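Local coordinates for hypothetical bacterial 6-phosphogluconolactonase (Bacteroides fragilis, PDB 3SCY), which probably hydrolyses 6-phosphogluconolactone, as a seven-bladed beta-propeller of the lactonase family, at residues G39-L44 and K347-D352; N111-N116 and E194-K199; V322-R325 and I330-F333. All blocks are in the same frame, centred on the assembly; numbering follows the deposited sequence. Where two conformers were deposited one is given.

Contact 1: residues G39-L44 and K347-D352; sequences GESLPL and KDIKVD
K347 and I349, at the end of the outer strand of the last blade of this seven-bladed beta-propeller, meet G39 and E40, just before the outer strand of the ring-closing blade, and S41, its first residue. In one of the two conformers modelled for K347, its long side chain spans the two blades and bridges to E40. K347 CB lies near the carbonyl of G39, and further out K347 CD passes G39 O at 3.6 Å. There K347 crosses E40, whose OE1 is 3.9 Å from K347 CD. K347 CE comes within 3.4 Å of E40 OE2. A last bend at the tip (chi4 -67°) leaves K347 NZ 3.1 Å from E40 OE2, in a salt bridge. The ammonium approaches from above the carboxylate, 47° out of its plane. E40 reaches it although its CB points away, because its chain folds back at chi2 (-67°). Inward of this charged pair, one water links G39 O, K347 O and S41 OG, the last at 2.7 Å. The hydroxyl also lies against the buried I349, whose CG1 is 3.3 Å from S41 OG and whose CD1 rests on S41 CB at 3.7 Å.

Contact 2: residues N111-N116 and E194-K199; sequences NIVTAN and EKFLTK
Between two successive blades of the beta-propeller, the ring of F196 is laid against N111 and V113, an example of how an aromatic side chain can fill the seam between neighbouring sheets. N111 and V113 belong to the second strand of one blade, whereas F196 immediately precedes the outer strand of the next. F196 projects with CG anti to its own backbone N (chi1 -176°), which carries the ring across to the other blade. There the amide of N111 stacks over one face, its plane and that of the ring only 24° apart. The amide sits towards the rim, with N111 ND2 3.5 Å from F196 CD1. Nearer the middle of the same face, N111 CB makes a CH-pi contact, 4.0 Å from the F196 ring centroid. The opposite face carries L197 CD2, 3.7 Å above the ring plane, so that the ring is sandwiched between an amide from the adjoining blade and a methyl group from its own chain neighbour.

The buried amide is also held through its polar end: N111 ND2 hydrogen-bonds to A188 O, in the loop that leads towards F196. This bond crosses the same seam and helps to fix the rotation of the group lying on the ring. N108 and V124, of the N111 blade, and I184, beside F196 in its own blade, also touch the F196 side chain. A second, apolar contact comes from the side. V113, two residues along the strand from N111, points the same way and sets a methyl group in the ring plane, with V113 CG2 3.6 Å from F196 CE2 at the edge.

Contact 3: residues V322-R325 and I330-F333; sequences VACR and IQIF
V322 and Q331 are joined by two backbone hydrogen bonds, which make them a hydrogen-bonded pair of an antiparallel beta hairpin in the last propeller blade. V322 N donates to Q331 O at 2.9 Å, almost straight at 170°. The return bond, Q331 N to V322 O, is 2.8 Å long but more bent (152°). V322 O has a second, softer partner in I330, whose CA lies 3.3 Å away in a CA-H...O contact. One step further along, A323 and I330 form the non-hydrogen-bonded pair, their CA atoms 4.5 Å apart.

As in any such hairpin, successive residues face alternate sides of the sheet. V322 and Q331 share one face, where V322 CG2 meets F333 CE1 obliquely at 3.7 Å. The F333 side chain lies about 6 Å from a bound sodium ion, whose site includes Q302 and L342. Q331 runs extended beyond CG (chi2 -173°) and brings OE1 within 3.6 Å of C324 SG. The firmer partner of that amide oxygen is outside the hairpin: it accepts a hydrogen bond from the backbone N of G305, tying the sheet to the chain just before it. A323 and I330 occupy the other face, with I330 CG1 4.3 Å from A323 CA.

These are the two middle strands of a four-stranded blade without helices. A323 bonds through its backbone to N310 on the innermost strand, and I330 to I349 on the outer one. The face of A323 and I330 packs on L357 of the neighbouring, ring-closing blade; on the face of V322, P308 packs on V322, while D344 of outer strand 342-350 touches both Q331 and F333.

How the contacts relate
Two levels of propeller construction are represented. Contact 3 holds strands together inside one blade by main-chain bonding, whereas contacts 1 and 2 join separate blades through side chains, with a water helping in contact 1. The two seams differ with their depth: contact 2, like contact 3, is buried and relies on a ring packed against an amide and a methyl group, while contact 1, partly buried, adds a charged pair towards solvent. Residues 347-352 of contact 1 belong to the same blade as contact 3, and the two contacts touch where strand 342-350 runs beside strand 329-335. Contact 2 lies across the chain's centre, about 35 Å from contact 1 and 32 Å from contact 3, centre to centre.

Contact 1: residues G39-L44 and K347-D352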
loop_
_atom_site.group_PDB
_atom_site.type_symbol
_atom_site.label_atom_id
_atom_site.label_comp_id
_atom_site.label_asym_id
_atom_site.label_seq_id
_atom_site.Cartn_x
_atom_site.Cartn_y
_atom_site.Cartn_z
ATOM N N GLY A 39 -4.989 6.160 21.390
ATOM C CA GLY A 39 -5.541 4.984 20.728
ATOM C C GLY A 39 -7.047 4.973 20.599
ATOM O O GLY A 39 -7.617 4.009 20.081
ATOM N N GLU A 40 -7.706 6.058 21.047
ATOM C CA GLU A 40 -9.156 6.217 20.947
ATOM C C GLU A 40 -9.560 6.582 19.522
ATOM O O GLU A 40 -8.831 7.295 18.841
ATOM C CB GLU A 40 -9.662 7.295 21.923
ATOM C CG GLU A 40 -9.336 7.023 23.394
ATOM C CD GLU A 40 -10.001 5.847 24.088
ATOM O OE1 GLU A 40 -10.956 5.268 23.520
ATOM O OE2 GLU A 40 -9.590 5.526 25.228
ATOM N N SER A 41 -10.732 6.122 19.096
ATOM C CA SER A 41 -11.234 6.437 17.776
ATOM C C SER A 41 -12.692 6.847 17.820
ATOM O O SER A 41 -13.410 6.623 18.804
ATOM C CB SER A 41 -11.023 5.271 16.813
ATOM O OG SER A 41 -11.607 4.083 17.318
ATOM N N LEU A 42 -13.103 7.523 16.766
ATOM C CA LEU A 42 -14.436 8.023 16.597
ATOM C C LEU A 42 -14.893 7.892 15.141
ATOM O O LEU A 42 -14.200 8.443 14.285
ATOM C CB LEU A 42 -14.431 9.522 16.970
ATOM C CG LEU A 42 -15.763 10.169 17.284
ATOM C CD1 LEU A 42 -16.167 9.910 18.728
ATOM C CD2 LEU A 42 -15.688 11.665 17.044
ATOM N N PRO A 43 -16.054 7.254 14.837
ATOM C CA PRO A 43 -16.521 7.205 13.445
ATOM C C PRO A 43 -16.918 8.598 12.967
ATOM O O PRO A 43 -17.474 9.389 13.739
ATOM C CB PRO A 43 -17.724 6.254 13.517
ATOM C CG PRO A 43 -17.491 5.450 14.785
ATOM C CD PRO A 43 -16.963 6.498 15.719
ATOM N N LEU A 44 -16.604 8.931 11.705
ATOM C CA LEU A 44 -16.958 10.244 11.187
ATOM C C LEU A 44 -17.981 10.108 10.085
ATOM O O LEU A 44 -19.076 10.641 10.179
ATOM C CB LEU A 44 -15.711 11.019 10.676
ATOM C CG LEU A 44 -14.611 11.343 11.703
ATOM C CD1 LEU A 44 -13.389 11.937 11.011
ATOM C CD2 LEU A 44 -15.107 12.324 12.770
ATOM N N LYS A 347 -8.814 -1.859 21.822
ATOM C CA LYS A 347 -9.637 -0.729 21.373
ATOM C C LYS A 347 -10.017 -0.972 19.910
ATOM O O LYS A 347 -9.974 -0.056 19.076
ATOM C CB LYS A 347 -8.908 0.618 21.575
ATOM C CG LYS A 347 -8.661 0.971 23.047
ATOM C CD LYS A 347 -8.322 2.442 23.245
ATOM C CE LYS A 347 -7.746 2.725 24.616
ATOM N NZ LYS A 347 -8.745 2.529 25.701
ATOM N N ASP A 348 -10.393 -2.228 19.596
ATOM C CA ASP A 348 -10.769 -2.656 18.249
ATOM C C ASP A 348 -11.851 -1.795 17.618
ATOM O O ASP A 348 -12.800 -1.392 18.286
ATOM C CB ASP A 348 -11.285 -4.085 18.262
ATOM C CG ASP A 348 -10.291 -5.183 18.525
ATOM O OD1 ASP A 348 -9.085 -4.868 18.734
ATOM O OD2 ASP A 348 -10.709 -6.363 18.524
ATOM N N ILE A 349 -11.701 -1.529 16.323
ATOM C CA ILE A 349 -12.663 -0.755 15.538
ATOM C C ILE A 349 -13.418 -1.734 14.646
ATOM O O ILE A 349 -12.792 -2.416 13.825
ATOM C CB ILE A 349 -11.952 0.360 14.715
ATOM C CG1 ILE A 349 -11.084 1.285 15.621
ATOM C CG2 ILE A 349 -12.985 1.155 13.914
ATOM C CD1 ILE A 349 -10.062 2.227 14.876
ATOM N N LYS A 350 -14.753 -1.800 14.790
ATOM C CA LYS A 350 -15.592 -2.701 13.998
ATOM C C LYS A 350 -15.805 -2.131 12.616
ATOM O O LYS A 350 -16.255 -0.994 12.487
ATOM C CB LYS A 350 -16.958 -2.960 14.683
ATOM N N VAL A 351 -15.390 -2.885 11.585
ATOM C CA VAL A 351 -15.529 -2.531 10.154
ATOM C C VAL A 351 -15.669 -3.834 9.383
ATOM O O VAL A 351 -14.895 -4.741 9.652
ATOM C CB VAL A 351 -14.339 -1.689 9.573
ATOM C CG1 VAL A 351 -14.605 -1.270 8.129
ATOM C CG2 VAL A 351 -14.010 -0.470 10.415
ATOM N N ASP A 352 -16.586 -3.940 8.401
ATOM C CA ASP A 352 -16.657 -5.185 7.634
ATOM C C ASP A 352 -15.569 -5.201 6.570
ATOM O O ASP A 352 -15.412 -4.227 5.818
ATOM C CB ASP A 352 -18.040 -5.423 6.987
ATOM C CG ASP A 352 -18.361 -6.895 6.729
ATOM O OD1 ASP A 352 -18.421 -7.674 7.709
ATOM O OD2 ASP A 352 -18.575 -7.266 5.550
HETATM O O HOH W 1 -9.761 2.663 18.675
#

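Contact 2: residues N111-N116 and E194-K199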
loop_
_atom_site.group_PDB
_atom_site.type_symbol
_atom_site.label_atom_id
_atom_site.label_comp_id
_atom_site.label_asym_id
_atom_site.label_seq_id
_atom_site.Cartn_x
_atom_site.Cartn_y
_atom_site.Cartn_z
ATOM N N ASN A 111 -0.617 12.807 -11.946
ATOM C CA ASN A 111 -1.140 11.558 -12.461
ATOM C C ASN A 111 -1.376 10.597 -11.344
ATOM O O ASN A 111 -0.673 10.640 -10.329
ATOM C CB ASN A 111 -0.112 10.900 -13.420
ATOM C CG ASN A 111 0.172 11.766 -14.613
ATOM O OD1 ASN A 111 -0.582 11.758 -15.572
ATOM N ND2 ASN A 111 1.264 12.547 -14.568
ATOM N N ILE A 112 -2.313 9.690 -11.569
ATOM C CA ILE A 112 -2.592 8.525 -10.730
ATOM C C ILE A 112 -2.107 7.316 -11.501
ATOM O O ILE A 112 -2.357 7.248 -12.721
ATOM C CB ILE A 112 -4.123 8.387 -10.427
ATOM C CG1 ILE A 112 -4.638 9.503 -9.509
ATOM C CG2 ILE A 112 -4.501 6.942 -9.904
ATOM C CD1 ILE A 112 -4.147 9.462 -8.028
ATOM N N VAL A 113 -1.463 6.342 -10.805
ATOM C CA VAL A 113 -1.058 5.102 -11.458
ATOM C C VAL A 113 -1.657 3.946 -10.657
ATOM O O VAL A 113 -1.566 3.976 -9.437
ATOM C CB VAL A 113 0.491 4.943 -11.585
ATOM C CG1 VAL A 113 0.846 3.696 -12.374
ATOM C CG2 VAL A 113 1.129 6.167 -12.229
ATOM N N THR A 114 -2.267 2.959 -11.317
ATOM C CA THR A 114 -2.776 1.758 -10.659
ATOM C C THR A 114 -1.922 0.539 -10.973
ATOM O O THR A 114 -1.390 0.410 -12.087
ATOM C CB THR A 114 -4.237 1.443 -11.061
ATOM O OG1 THR A 114 -4.305 1.121 -12.448
ATOM C CG2 THR A 114 -5.186 2.561 -10.737
ATOM N N ALA A 115 -1.963 -0.442 -10.064
ATOM C CA ALA A 115 -1.430 -1.779 -10.277
ATOM C C ALA A 115 -2.625 -2.686 -10.509
ATOM O O ALA A 115 -3.446 -2.871 -9.594
ATOM C CB ALA A 115 -0.621 -2.236 -9.074
ATOM N N ASN A 116 -2.746 -3.261 -11.720
ATOM C CA ASN A 116 -3.903 -4.092 -12.046
ATOM C C ASN A 116 -3.497 -5.540 -11.903
ATOM O O ASN A 116 -2.731 -6.069 -12.712
ATOM C CB ASN A 116 -4.448 -3.772 -13.446
ATOM C CG ASN A 116 -4.647 -2.294 -13.658
ATOM O OD1 ASN A 116 -5.053 -1.555 -12.745
ATOM N ND2 ASN A 116 -4.302 -1.831 -14.843
ATOM N N GLU A 194 1.695 15.026 -22.294
ATOM C CA GLU A 194 2.970 14.310 -22.481
ATOM C C GLU A 194 2.858 12.931 -21.824
ATOM O O GLU A 194 2.102 12.741 -20.844
ATOM C CB GLU A 194 4.174 15.080 -21.894
ATOM C CG GLU A 194 4.400 16.450 -22.516
ATOM C CD GLU A 194 5.486 17.286 -21.866
ATOM O OE1 GLU A 194 6.318 16.710 -21.131
ATOM O OE2 GLU A 194 5.517 18.517 -22.107
ATOM N N LYS A 195 3.654 11.973 -22.336
ATOM C CA LYS A 195 3.642 10.632 -21.753
ATOM C C LYS A 195 4.313 10.660 -20.370
ATOM O O LYS A 195 5.405 11.227 -20.233
ATOM C CB LYS A 195 4.364 9.656 -22.696
ATOM C CG LYS A 195 4.205 8.186 -22.330
ATOM C CD LYS A 195 4.776 7.356 -23.500
ATOM C CE LYS A 195 4.297 5.934 -23.466
ATOM N NZ LYS A 195 5.041 5.081 -24.438
ATOM N N PHE A 196 3.680 10.024 -19.373
ATOM C CA PHE A 196 4.215 10.022 -18.028
ATOM C C PHE A 196 5.373 9.021 -17.864
ATOM O O PHE A 196 6.408 9.358 -17.269
ATOM C CB PHE A 196 3.072 9.701 -17.034
ATOM C CG PHE A 196 3.406 9.754 -15.561
ATOM C CD1 PHE A 196 4.200 10.771 -15.046
ATOM C CD2 PHE A 196 2.899 8.802 -14.682
ATOM C CE1 PHE A 196 4.497 10.829 -13.679
ATOM C CE2 PHE A 196 3.164 8.885 -13.312
ATOM C CZ PHE A 196 3.979 9.881 -12.827
ATOM N N LEU A 197 5.151 7.765 -18.284
ATOM C CA LEU A 197 6.121 6.697 -18.055
ATOM C C LEU A 197 6.748 6.158 -19.308
ATOM O O LEU A 197 6.062 5.951 -20.302
ATOM C CB LEU A 197 5.437 5.521 -17.343
ATOM C CG LEU A 197 4.732 5.834 -16.012
ATOM C CD1 LEU A 197 4.016 4.593 -15.467
ATOM C CD2 LEU A 197 5.702 6.433 -15.006
ATOM N N THR A 198 8.051 5.881 -19.240
ATOM C CA THR A 198 8.812 5.230 -20.308
ATOM C C THR A 198 9.617 4.119 -19.663
ATOM O O THR A 198 10.070 4.279 -18.532
ATOM C CB THR A 198 9.695 6.231 -21.052
ATOM O OG1 THR A 198 10.496 6.937 -20.101
ATOM C CG2 THR A 198 8.884 7.222 -21.873
ATOM N N LYS A 199 9.842 2.997 -20.388
ATOM C CA LYS A 199 10.592 1.884 -19.784
ATOM C C LYS A 199 12.022 2.328 -19.432
ATOM O O LYS A 199 12.634 3.088 -20.178
ATOM C CB LYS A 199 10.575 0.664 -20.714
ATOM C CG LYS A 199 9.183 0.027 -20.777
ATOM C CD LYS A 199 9.189 -1.283 -21.539
ATOM C CE LYS A 199 7.855 -1.983 -21.452
ATOM N NZ LYS A 199 7.858 -3.254 -22.226
#

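Contact 3: residues V322-R325 and I330-F333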
loop_
_atom_site.group_PDB
_atom_site.type_symbol
_atom_site.label_atom_id
_atom_site.label_comp_id
_atom_site.label_asym_id
_atom_site.label_seq_id
_atom_site.Cartn_x
_atom_site.Cartn_y
_atom_site.Cartn_z
ATOM N N VAL A 322 -3.818 -2.697 12.667
ATOM C CA VAL A 322 -3.923 -3.831 11.750
ATOM C C VAL A 322 -5.351 -4.058 11.259
ATOM O O VAL A 322 -6.236 -4.339 12.063
ATOM C CB VAL A 322 -3.402 -5.139 12.389
ATOM C CG1 VAL A 322 -3.435 -6.287 11.381
ATOM C CG2 VAL A 322 -1.994 -4.950 12.943
ATOM N N ALA A 323 -5.561 -3.972 9.939
ATOM C CA ALA A 323 -6.859 -4.288 9.352
ATOM C C ALA A 323 -6.961 -5.805 9.229
ATOM O O ALA A 323 -6.129 -6.420 8.552
ATOM C CB ALA A 323 -6.982 -3.630 7.983
ATOM N N CYS A 324 -7.952 -6.415 9.894
ATOM C CA CYS A 324 -8.116 -7.871 9.858
ATOM C C CYS A 324 -9.381 -8.147 9.069
ATOM O O CYS A 324 -10.485 -7.988 9.595
ATOM C CB CYS A 324 -8.172 -8.444 11.267
ATOM S SG CYS A 324 -6.710 -8.084 12.265
ATOM N N ARG A 325 -9.219 -8.492 7.794
ATOM C CA ARG A 325 -10.333 -8.654 6.869
ATOM C C ARG A 325 -11.349 -9.678 7.362
ATOM O O ARG A 325 -12.547 -9.417 7.268
ATOM C CB ARG A 325 -9.826 -9.074 5.499
ATOM C CG ARG A 325 -10.918 -9.078 4.403
ATOM C CD ARG A 325 -10.477 -9.873 3.198
ATOM N NE ARG A 325 -10.434 -11.310 3.463
ATOM C CZ ARG A 325 -10.092 -12.243 2.580
ATOM N NH1 ARG A 325 -9.761 -11.907 1.340
ATOM N NH2 ARG A 325 -10.071 -13.521 2.936
ATOM N N ILE A 330 -10.271 -3.575 13.107
ATOM C CA ILE A 330 -9.001 -2.877 13.023
ATOM C C ILE A 330 -8.433 -3.006 14.428
ATOM O O ILE A 330 -9.023 -2.450 15.361
ATOM C CB ILE A 330 -9.058 -1.426 12.540
ATOM C CG1 ILE A 330 -9.560 -1.386 11.112
ATOM C CG2 ILE A 330 -7.642 -0.782 12.644
ATOM C CD1 ILE A 330 -10.211 0.009 10.741
ATOM N N GLN A 331 -7.371 -3.806 14.618
ATOM C CA GLN A 331 -6.764 -3.995 15.936
ATOM C C GLN A 331 -5.735 -2.922 16.192
ATOM O O GLN A 331 -4.954 -2.586 15.281
ATOM C CB GLN A 331 -6.088 -5.340 15.992
ATOM C CG GLN A 331 -6.959 -6.501 16.336
ATOM C CD GLN A 331 -6.038 -7.684 16.493
ATOM O OE1 GLN A 331 -5.288 -8.020 15.582
ATOM N NE2 GLN A 331 -6.007 -8.274 17.668
ATOM N N ILE A 332 -5.685 -2.409 17.432
ATOM C CA ILE A 332 -4.767 -1.333 17.762
ATOM C C ILE A 332 -3.663 -1.847 18.686
ATOM O O ILE A 332 -3.964 -2.335 19.783
ATOM C CB ILE A 332 -5.511 -0.123 18.419
ATOM C CG1 ILE A 332 -6.906 0.182 17.794
ATOM C CG2 ILE A 332 -4.610 1.115 18.526
ATOM C CD1 ILE A 332 -6.912 0.525 16.269
ATOM N N PHE A 333 -2.396 -1.719 18.259
ATOM C CA PHE A 333 -1.242 -2.132 19.055
ATOM C C PHE A 333 -0.383 -0.957 19.444
ATOM O O PHE A 333 -0.104 -0.083 18.630
ATOM C CB PHE A 333 -0.359 -3.161 18.316
ATOM C CG PHE A 333 -1.060 -4.452 17.995
ATOM C CD1 PHE A 333 -1.763 -4.602 16.797
ATOM C CD2 PHE A 333 -0.999 -5.533 18.869
ATOM C CE1 PHE A 333 -2.451 -5.785 16.522
ATOM C CE2 PHE A 333 -1.700 -6.705 18.599
ATOM C CZ PHE A 333 -2.384 -6.845 17.410
#